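Local coordinates for Serine/threonine/tyrosine-interacting protein (Homo sapiens, PDB 2R0B), which acts as a catalytically inactive phosphatase that retains ERK1 and ERK2 in the nucleus and binds the F-box of FBXW7, preventing its assembly into the SCF ubiquitin ligase, at residues Y18-M22 and V93-G97; R58-L62 and M78-F82; A99-A105 and R131-N137. All coordinates share one frame; numbering follows the deposited sequence. Where two conformers were deposited one is given.

Contact 1. Residues Y18-M22 and V93-G97; sequences YSSAM and VLVHG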
loop_
_atom_site.group_PDB
_atom_site.type_symbol
_atom_site.label_atom_id
_atom_site.label_comp_id
_atom_site.label_asym_id
_atom_site.label_seq_id
_atom_site.Cartn_x
_atom_site.Cartn_y
_atom_site.Cartn_z
ATOM N N TYR A 18 -5.730 3.508 8.189
ATOM C CA TYR A 18 -6.928 2.702 8.166
ATOM C C TYR A 18 -8.216 3.556 8.077
ATOM O O TYR A 18 -9.249 3.102 7.546
ATOM C CB TYR A 18 -6.952 1.750 9.369
ATOM C CG TYR A 18 -7.443 2.434 10.624
ATOM C CD1 TYR A 18 -6.550 3.039 11.503
ATOM C CD2 TYR A 18 -8.806 2.509 10.900
ATOM C CE1 TYR A 18 -6.998 3.691 12.670
ATOM C CE2 TYR A 18 -9.260 3.165 12.047
ATOM C CZ TYR A 18 -8.367 3.752 12.910
ATOM O OH TYR A 18 -8.849 4.393 14.028
ATOM N N SER A 19 -8.153 4.783 8.609
ATOM C CA SER A 19 -9.346 5.633 8.679
ATOM C C SER A 19 -9.903 5.945 7.293
ATOM O O SER A 19 -11.076 6.283 7.164
ATOM C CB SER A 19 -9.077 6.913 9.498
ATOM O OG SER A 19 -8.645 7.998 8.695
ATOM N N SER A 20 -9.081 5.796 6.258
ATOM C CA SER A 20 -9.562 6.094 4.896
ATOM C C SER A 20 -10.527 5.070 4.300
ATOM O O SER A 20 -11.155 5.334 3.273
ATOM C CB SER A 20 -8.395 6.374 3.944
ATOM O OG SER A 20 -7.550 5.268 3.797
ATOM N N ALA A 21 -10.654 3.905 4.931
ATOM C CA ALA A 21 -11.499 2.859 4.398
ATOM C C ALA A 21 -12.585 2.419 5.399
ATOM O O ALA A 21 -13.133 1.326 5.289
ATOM C CB ALA A 21 -10.641 1.676 3.923
ATOM N N MET A 22 -12.911 3.317 6.333
ATOM C CA MET A 22 -13.993 3.110 7.322
ATOM C C MET A 22 -15.338 3.265 6.619
ATOM O O MET A 22 -15.403 3.882 5.553
ATOM C CB MET A 22 -13.900 4.165 8.443
ATOM C CG MET A 22 -12.797 3.942 9.522
ATOM S SD MET A 22 -12.819 5.185 10.881
ATOM C CE MET A 22 -12.784 6.711 9.939
ATOM N N VAL A 93 -6.766 1.748 -6.835
ATOM C CA VAL A 93 -6.367 0.948 -5.674
ATOM C C VAL A 93 -6.043 1.850 -4.479
ATOM O O VAL A 93 -5.271 2.823 -4.580
ATOM C CB VAL A 93 -5.136 0.081 -5.989
ATOM C CG1 VAL A 93 -4.763 -0.774 -4.789
ATOM C CG2 VAL A 93 -5.363 -0.808 -7.238
ATOM N N LEU A 94 -6.640 1.529 -3.337
ATOM C CA LEU A 94 -6.227 2.156 -2.088
ATOM C C LEU A 94 -5.378 1.139 -1.323
ATOM O O LEU A 94 -5.821 0.004 -1.103
ATOM C CB LEU A 94 -7.442 2.566 -1.242
ATOM C CG LEU A 94 -7.153 2.902 0.236
ATOM C CD1 LEU A 94 -6.164 4.079 0.388
ATOM C CD2 LEU A 94 -8.471 3.182 0.975
ATOM N N VAL A 95 -4.157 1.520 -0.954
ATOM C CA VAL A 95 -3.336 0.696 -0.058
ATOM C C VAL A 95 -3.331 1.365 1.320
ATOM O O VAL A 95 -2.958 2.529 1.445
ATOM C CB VAL A 95 -1.880 0.597 -0.531
ATOM C CG1 VAL A 95 -1.090 -0.326 0.431
ATOM C CG2 VAL A 95 -1.819 0.099 -1.968
ATOM N N HIS A 96 -3.759 0.641 2.352
ATOM C CA HIS A 96 -3.786 1.215 3.681
ATOM C C HIS A 96 -3.217 0.253 4.709
ATOM O O HIS A 96 -3.256 -0.975 4.525
ATOM C CB HIS A 96 -5.200 1.725 4.065
ATOM C CG HIS A 96 -6.148 0.650 4.508
ATOM N ND1 HIS A 96 -6.051 0.035 5.743
ATOM C CD2 HIS A 96 -7.207 0.079 3.880
ATOM C CE1 HIS A 96 -7.014 -0.865 5.852
ATOM N NE2 HIS A 96 -7.730 -0.853 4.743
ATOM N N GLY A 97 -2.654 0.829 5.774
ATOM C CA GLY A 97 -2.198 0.053 6.902
ATOM C C GLY A 97 -2.978 0.532 8.113
ATOM O O GLY A 97 -4.199 0.716 8.047
#

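Contact 2. Residues R58-L62 and M78-F82; sequences RYLVL and MTKEF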
loop_
_atom_site.group_PDB
_atom_site.type_symbol
_atom_site.label_atom_id
_atom_site.label_comp_id
_atom_site.label_asym_id
_atom_site.label_seq_id
_atom_site.Cartn_x
_atom_site.Cartn_y
_atom_site.Cartn_z
ATOM N N ARG A 58 -13.005 -5.157 -4.188
ATOM C CA ARG A 58 -12.138 -6.337 -4.088
ATOM C C ARG A 58 -10.998 -6.060 -3.106
ATOM O O ARG A 58 -10.299 -5.045 -3.221
ATOM C CB ARG A 58 -11.577 -6.733 -5.449
ATOM C CG ARG A 58 -12.635 -7.122 -6.476
ATOM C CD ARG A 58 -12.007 -7.757 -7.698
ATOM N NE ARG A 58 -13.014 -8.195 -8.669
ATOM C CZ ARG A 58 -12.728 -8.767 -9.835
ATOM N NH1 ARG A 58 -11.461 -8.988 -10.185
ATOM N NH2 ARG A 58 -13.713 -9.133 -10.654
ATOM N N TYR A 59 -10.808 -6.955 -2.144
ATOM C CA TYR A 59 -9.826 -6.750 -1.093
ATOM C C TYR A 59 -8.650 -7.700 -1.230
ATOM O O TYR A 59 -8.789 -8.802 -1.767
ATOM C CB TYR A 59 -10.477 -6.963 0.281
ATOM C CG TYR A 59 -11.345 -5.824 0.743
ATOM C CD1 TYR A 59 -10.814 -4.781 1.515
ATOM C CD2 TYR A 59 -12.699 -5.779 0.418
ATOM C CE1 TYR A 59 -11.616 -3.726 1.954
ATOM C CE2 TYR A 59 -13.500 -4.735 0.837
ATOM C CZ TYR A 59 -12.958 -3.710 1.611
ATOM O OH TYR A 59 -13.772 -2.698 2.063
ATOM N N LEU A 60 -7.487 -7.256 -0.742
ATOM C CA LEU A 60 -6.359 -8.126 -0.483
ATOM C C LEU A 60 -5.915 -7.847 0.943
ATOM O O LEU A 60 -5.431 -6.754 1.243
ATOM C CB LEU A 60 -5.220 -7.868 -1.481
ATOM C CG LEU A 60 -3.961 -8.702 -1.304
ATOM C CD1 LEU A 60 -4.319 -10.160 -1.512
ATOM C CD2 LEU A 60 -2.868 -8.335 -2.320
ATOM N N VAL A 61 -6.126 -8.808 1.843
ATOM C CA VAL A 61 -5.808 -8.612 3.275
ATOM C C VAL A 61 -4.484 -9.287 3.606
ATOM O O VAL A 61 -4.312 -10.487 3.364
ATOM C CB VAL A 61 -6.937 -9.154 4.194
ATOM C CG1 VAL A 61 -6.554 -9.024 5.667
ATOM C CG2 VAL A 61 -8.249 -8.455 3.917
ATOM N N LEU A 62 -3.554 -8.512 4.166
ATOM C CA LEU A 62 -2.202 -8.998 4.441
ATOM C C LEU A 62 -1.920 -8.897 5.926
ATOM O O LEU A 62 -1.878 -7.800 6.496
ATOM C CB LEU A 62 -1.132 -8.202 3.665
ATOM C CG LEU A 62 -1.186 -8.204 2.136
ATOM C CD1 LEU A 62 -0.109 -7.299 1.523
ATOM C CD2 LEU A 62 -1.106 -9.608 1.541
ATOM N N MET A 78 2.751 -10.573 -5.244
ATOM C CA MET A 78 1.303 -10.638 -5.046
ATOM C C MET A 78 0.684 -9.253 -5.200
ATOM O O MET A 78 -0.309 -9.059 -5.903
ATOM C CB MET A 78 1.027 -11.209 -3.636
ATOM C CG MET A 78 -0.443 -11.292 -3.168
ATOM S SD MET A 78 -0.663 -12.105 -1.542
ATOM C CE MET A 78 0.296 -13.617 -1.695
ATOM N N THR A 79 1.271 -8.274 -4.510
ATOM C CA THR A 79 0.670 -6.937 -4.520
ATOM C C THR A 79 0.869 -6.230 -5.856
ATOM O O THR A 79 -0.020 -5.507 -6.308
ATOM C CB THR A 79 1.135 -6.071 -3.338
ATOM O OG1 THR A 79 2.551 -5.898 -3.410
ATOM C CG2 THR A 79 0.748 -6.768 -2.024
ATOM N N LYS A 80 2.005 -6.471 -6.501
ATOM C CA LYS A 80 2.253 -5.946 -7.850
ATOM C C LYS A 80 1.192 -6.468 -8.843
ATOM O O LYS A 80 0.612 -5.692 -9.609
ATOM C CB LYS A 80 3.670 -6.319 -8.305
ATOM C CG LYS A 80 3.992 -6.176 -9.822
ATOM C CD LYS A 80 4.213 -4.750 -10.286
ATOM C CE LYS A 80 4.695 -4.703 -11.762
ATOM N NZ LYS A 80 4.176 -3.486 -12.470
ATOM N N GLU A 81 0.931 -7.775 -8.794
ATOM C CA GLU A 81 -0.104 -8.418 -9.621
ATOM C C GLU A 81 -1.491 -7.820 -9.338
ATOM O O GLU A 81 -2.231 -7.488 -10.268
ATOM C CB GLU A 81 -0.063 -9.945 -9.398
ATOM C CG GLU A 81 -1.237 -10.743 -9.967
ATOM C CD GLU A 81 -1.126 -12.235 -9.659
ATOM O OE1 GLU A 81 -0.938 -12.604 -8.475
ATOM O OE2 GLU A 81 -1.223 -13.040 -10.616
ATOM N N PHE A 82 -1.801 -7.618 -8.061
ATOM C CA PHE A 82 -3.106 -7.124 -7.639
ATOM C C PHE A 82 -3.334 -5.693 -8.152
ATOM O O PHE A 82 -4.385 -5.383 -8.752
ATOM C CB PHE A 82 -3.204 -7.201 -6.105
ATOM C CG PHE A 82 -4.549 -6.775 -5.533
ATOM C CD1 PHE A 82 -5.618 -7.655 -5.496
ATOM C CD2 PHE A 82 -4.708 -5.525 -4.959
ATOM C CE1 PHE A 82 -6.836 -7.296 -4.961
ATOM C CE2 PHE A 82 -5.922 -5.149 -4.389
ATOM C CZ PHE A 82 -6.989 -6.045 -4.387
#

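Contact 3. Residues A99-A105 and R131-N137; sequences AGISRSA and RFCINPN. With SO4 (sulfate ion), chain B.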
loop_
_atom_site.group_PDB
_atom_site.type_symbol
_atom_site.label_atom_id
_atom_site.label_comp_id
_atom_site.label_asym_id
_atom_site.label_seq_id
_atom_site.Cartn_x
_atom_site.Cartn_y
_atom_site.Cartn_z
ATOM N N ALA A 99 -1.324 3.284 10.330
ATOM C CA ALA A 99 -0.914 4.681 10.276
ATOM C C ALA A 99 -0.633 5.178 8.853
ATOM O O ALA A 99 -0.615 6.383 8.638
ATOM C CB ALA A 99 0.339 4.937 11.183
ATOM N N GLY A 100 -0.428 4.277 7.883
ATOM C CA GLY A 100 -0.031 4.705 6.534
ATOM C C GLY A 100 1.395 5.255 6.539
ATOM O O GLY A 100 1.716 6.212 5.823
ATOM N N ILE A 101 2.263 4.643 7.333
ATOM C CA ILE A 101 3.623 5.161 7.494
ATOM C C ILE A 101 4.696 4.174 7.058
ATOM O O ILE A 101 5.651 4.550 6.379
ATOM C CB ILE A 101 3.879 5.626 8.928
ATOM C CG1 ILE A 101 3.013 6.859 9.211
ATOM C CG2 ILE A 101 5.376 5.901 9.179
ATOM C CD1 ILE A 101 3.157 7.430 10.606
ATOM N N SER A 102 4.561 2.930 7.505
ATOM C CA SER A 102 5.646 1.967 7.369
ATOM C C SER A 102 5.329 0.777 6.477
ATOM O O SER A 102 5.925 0.660 5.417
ATOM C CB SER A 102 6.122 1.482 8.729
ATOM O OG SER A 102 7.191 0.565 8.534
ATOM N N ARG A 103 4.439 -0.114 6.905
ATOM C CA ARG A 103 4.029 -1.262 6.064
ATOM C C ARG A 103 3.384 -0.847 4.722
ATOM O O ARG A 103 3.811 -1.255 3.612
ATOM C CB ARG A 103 3.048 -2.157 6.843
ATOM C CG ARG A 103 3.645 -2.782 8.148
ATOM C CD ARG A 103 2.602 -3.404 9.070
ATOM N NE ARG A 103 1.788 -2.372 9.723
ATOM C CZ ARG A 103 0.822 -2.614 10.604
ATOM N NH1 ARG A 103 0.554 -3.863 11.006
ATOM N NH2 ARG A 103 0.152 -1.596 11.130
ATOM N N SER A 104 2.331 -0.047 4.822
ATOM C CA SER A 104 1.601 0.393 3.647
ATOM C C SER A 104 2.506 1.176 2.682
ATOM O O SER A 104 2.504 0.904 1.456
ATOM C CB SER A 104 0.385 1.203 4.068
ATOM O OG SER A 104 0.778 2.224 4.946
ATOM N N ALA A 105 3.316 2.079 3.238
ATOM C CA ALA A 105 4.243 2.852 2.417
ATOM C C ALA A 105 5.220 1.932 1.709
ATOM O O ALA A 105 5.501 2.131 0.529
ATOM C CB ALA A 105 5.007 3.875 3.247
ATOM N N ARG A 131 2.969 12.175 0.682
ATOM C CA ARG A 131 2.531 11.838 2.037
ATOM C C ARG A 131 3.705 12.024 2.994
ATOM O O ARG A 131 4.586 11.160 3.152
ATOM C CB ARG A 131 1.956 10.416 2.113
ATOM C CG ARG A 131 1.360 10.084 3.498
ATOM C CD ARG A 131 0.700 8.705 3.477
ATOM N NE ARG A 131 0.227 8.301 4.803
ATOM C CZ ARG A 131 -0.847 8.797 5.423
ATOM N NH1 ARG A 131 -1.579 9.761 4.855
ATOM N NH2 ARG A 131 -1.154 8.366 6.638
ATOM N N PHE A 132 3.706 13.182 3.644
ATOM C CA PHE A 132 4.861 13.665 4.379
ATOM C C PHE A 132 5.365 12.745 5.487
ATOM O O PHE A 132 6.533 12.798 5.852
ATOM C CB PHE A 132 4.578 15.073 4.927
ATOM C CG PHE A 132 3.661 15.095 6.125
ATOM C CD1 PHE A 132 4.157 14.825 7.403
ATOM C CD2 PHE A 132 2.322 15.441 5.977
ATOM C CE1 PHE A 132 3.320 14.859 8.527
ATOM C CE2 PHE A 132 1.479 15.489 7.087
ATOM C CZ PHE A 132 1.978 15.190 8.365
ATOM N N CYS A 133 4.478 11.901 6.008
ATOM C CA CYS A 133 4.760 11.185 7.229
ATOM C C CYS A 133 5.365 9.791 7.006
ATOM O O CYS A 133 5.658 9.094 7.996
ATOM C CB CYS A 133 3.479 11.090 8.074
ATOM S SG CYS A 133 2.187 10.138 7.296
ATOM N N ILE A 134 5.598 9.390 5.744
ATOM C CA ILE A 134 6.068 8.005 5.505
ATOM C C ILE A 134 7.469 7.703 6.029
ATOM O O ILE A 134 8.378 8.564 6.013
ATOM C CB ILE A 134 5.914 7.511 4.015
ATOM C CG1 ILE A 134 6.905 8.210 3.087
ATOM C CG2 ILE A 134 4.494 7.662 3.546
ATOM C CD1 ILE A 134 7.335 7.364 1.854
ATOM N N ASN A 135 7.639 6.468 6.499
ATOM C CA ASN A 135 8.873 6.064 7.154
ATOM C C ASN A 135 8.933 4.534 7.282
ATOM O O ASN A 135 8.719 3.988 8.362
ATOM C CB ASN A 135 8.983 6.794 8.506
ATOM C CG ASN A 135 10.300 6.561 9.224
ATOM O OD1 ASN A 135 11.347 6.262 8.625
ATOM N ND2 ASN A 135 10.251 6.702 10.534
ATOM N N PRO A 136 9.223 3.827 6.164
ATOM C CA PRO A 136 9.344 2.378 6.313
ATOM C C PRO A 136 10.475 2.053 7.293
ATOM O O PRO A 136 11.526 2.731 7.292
ATOM C CB PRO A 136 9.700 1.900 4.894
ATOM C CG PRO A 136 9.273 2.989 3.992
ATOM C CD PRO A 136 9.491 4.249 4.778
ATOM N N ASN A 137 10.276 1.059 8.162
ATOM C CA ASN A 137 11.369 0.669 9.069
ATOM C C ASN A 137 12.567 0.149 8.266
ATOM O O ASN A 137 12.435 -0.169 7.083
ATOM C CB ASN A 137 10.905 -0.323 10.168
ATOM C CG ASN A 137 10.641 -1.720 9.658
ATOM O OD1 ASN A 137 11.490 -2.349 9.013
ATOM N ND2 ASN A 137 9.464 -2.247 9.983
HETATM S S SO4 B . 1.590 1.169 8.810
HETATM O O1 SO4 B . 2.152 2.477 9.146
HETATM O O2 SO4 B . 2.644 0.197 9.067
HETATM O O3 SO4 B . 0.470 0.824 9.682
HETATM O O4 SO4 B . 1.145 1.116 7.418
#

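Contact 1. Residues Y18-M22 and V93-G97
The carbonyl oxygen of Gly97 lies 3.2 Å from Tyr18 CB, and it accepts a hydrogen bond of 3.0 Å from His96 ND1. The N-H...O angle is 171°. The oxygen is in the plane of the imidazole, and ND1 approaches it on a lone pair in the carbonyl plane. Tyr18 N is also near this oxygen but at a poor angle, so it makes no bond to it. A backbone hydrogen bond ties Tyr18 to Asn98. His96 CG sits between its backbone N and carbonyl carbon (chi1 79°), which brings ND1 round to the next residue's carbonyl. The same ring packs obliquely on the 3-10 turn that begins at Tyr18. Tyr18 CA meets His96 ND1 at 3.7 Å, and Ala21 CB meets His96 CD2 at 3.8 Å. Two residues earlier on the strand, Leu94 CD2 touches Ala21 CB at 4.0 Å and Ser20 OG at 3.6 Å. The Ser20 hydroxyl is hydrogen-bonded to Pro17 O, and it meets the Leu94 methyl only by van der Waals contact. The Tyr18 ring leads away to an edge-to-face stack with Phe48. His96 and Gly97 open the HCX5R signature of protein tyrosine phosphatases, with glycine at the position of the nucleophilic cysteine. The start of the loop is probably held much as in active relatives, but it has no thiol, consistent with the lack of catalysis.

Contact 2. Residues R58-L62 and M78-F82
Strand 58-62 and helix 78-82 run nearly antiparallel, at 169°, with their axes 10.7 Å apart; Leu60 and Phe82 are the pair with the closest CA atoms. No hydrogen bond crosses between them. Leu60 CB stands over the centre of the Phe82 ring, 3.8 Å from the centroid and 9° off the ring normal, a CH-pi contact. Phe82 CG is anti to its backbone N (chi1 -177°), and this sends the ring from the helix to the strand. There its edge meets the backbone, with Arg58 O 3.6 Å from Phe82 CZ and near the ring plane. Strand 58-63 is an outer strand of the central sheet, and helix 76-88 belongs to the beta-alpha-beta crossover that links it to strand 93-96. Tyr59 points away from the helix, and its OH accepts a hydrogen bond from the backbone N of Phe53, in the motif that interacts with FBXW7. With an alanine in place of Phe82, Leu60 CB would probably lose the ring face it rests on and a gap would open beside the Arg58 carbonyl. The Met78 contacts are those of one of its two conformers: Leu60 CD2 reaches Met78 CG at 3.9 Å. Leu62 spreads its methyls, CD1 lying 3.7 Å from Thr79 CG2 and CD2 4.0 Å from Met78 SD. Phe107 of helix 103-116 touches both Leu62 and Thr79.

Contact 3. Residues A99-A105 and R131-N137
Arg131 starts the loop and reaches across to two successive carbonyls. Its side chain runs straight out, which carries the guanidinium across to the other loop. Arg131 NE donates to Gly100 O at 2.8 Å, nearly straight at 169°. Arg131 NH2 donates to Ala99 O at 2.9 Å along a more bent path. Both oxygens lie at the guanidinium edge, in its plane, so the pair fixes the group's rotation. Gln7 and Arg3 O take further bonds from the same guanidinium. Gly100 has positive phi, and a CB there would run into Arg131 NH2. A type I turn from Arg131 to Ile134 then folds Cys133 back, with SG over one face of the Arg131 guanidinium. The carbonyl of Cys133 meets the branch of Ile101, its O 3.4 Å from CG2. Ile134 CB packs on Ala105 CB at 3.8 Å, beside the start of helix 103-116. Asn135 N donates to Ile101 O at 2.8 Å and 174°. Pro136 CA passes close to Ser102 OG, and Asn137 N donates to Ser102 OG at 3.1 Å. A chi1 of -179° turns the Ser102 hydroxyl to the 131-137 loop, and it also bonds Asp66. Asn137 N-caps helix 138-152, its OD1 accepting from Phe140 N. Residues 99-103 are most of the P-loop of the HCX5R signature, and 103-105 begin the helix that follows. A sulfate sits in the loop, bonded to the backbone N of Asn98, Ala99 and Ile101 through Ser104. Ser104 OG adds a bond, and Arg103 grips it with NH2 and with NE, which is 2.8 Å from sulfate O2. Arg103 also forms a salt bridge with Glu45. The bonds suggest that the loop can hold a tetrahedral anion, and 131-137 probably helps to fix its carbonyls, in a protein without catalytic activity.

Overall arrangement
The three contacts lie within one dual-specificity phosphatase domain. Contact 2 is nested inside the chain loop closed by contact 1, and contact 3 follows both. Contacts 1 and 2 reach the same mixed sheet, their centres about 13 Å apart, and helix 76-88 of contact 2 leads into strand 93-96 of contact 1. That strand runs on into the sulfate-binding loop and helix 103-116 of contact 3. Contacts 1 and 3, also with centres about 13 Å apart, touch where Ser104 packs on His96 and Gly97. Contacts 2 and 3 lie on opposite sides of the chain's centre. Together they are consistent with a phosphatase framework and anion-binding loop in a catalytically inactive protein.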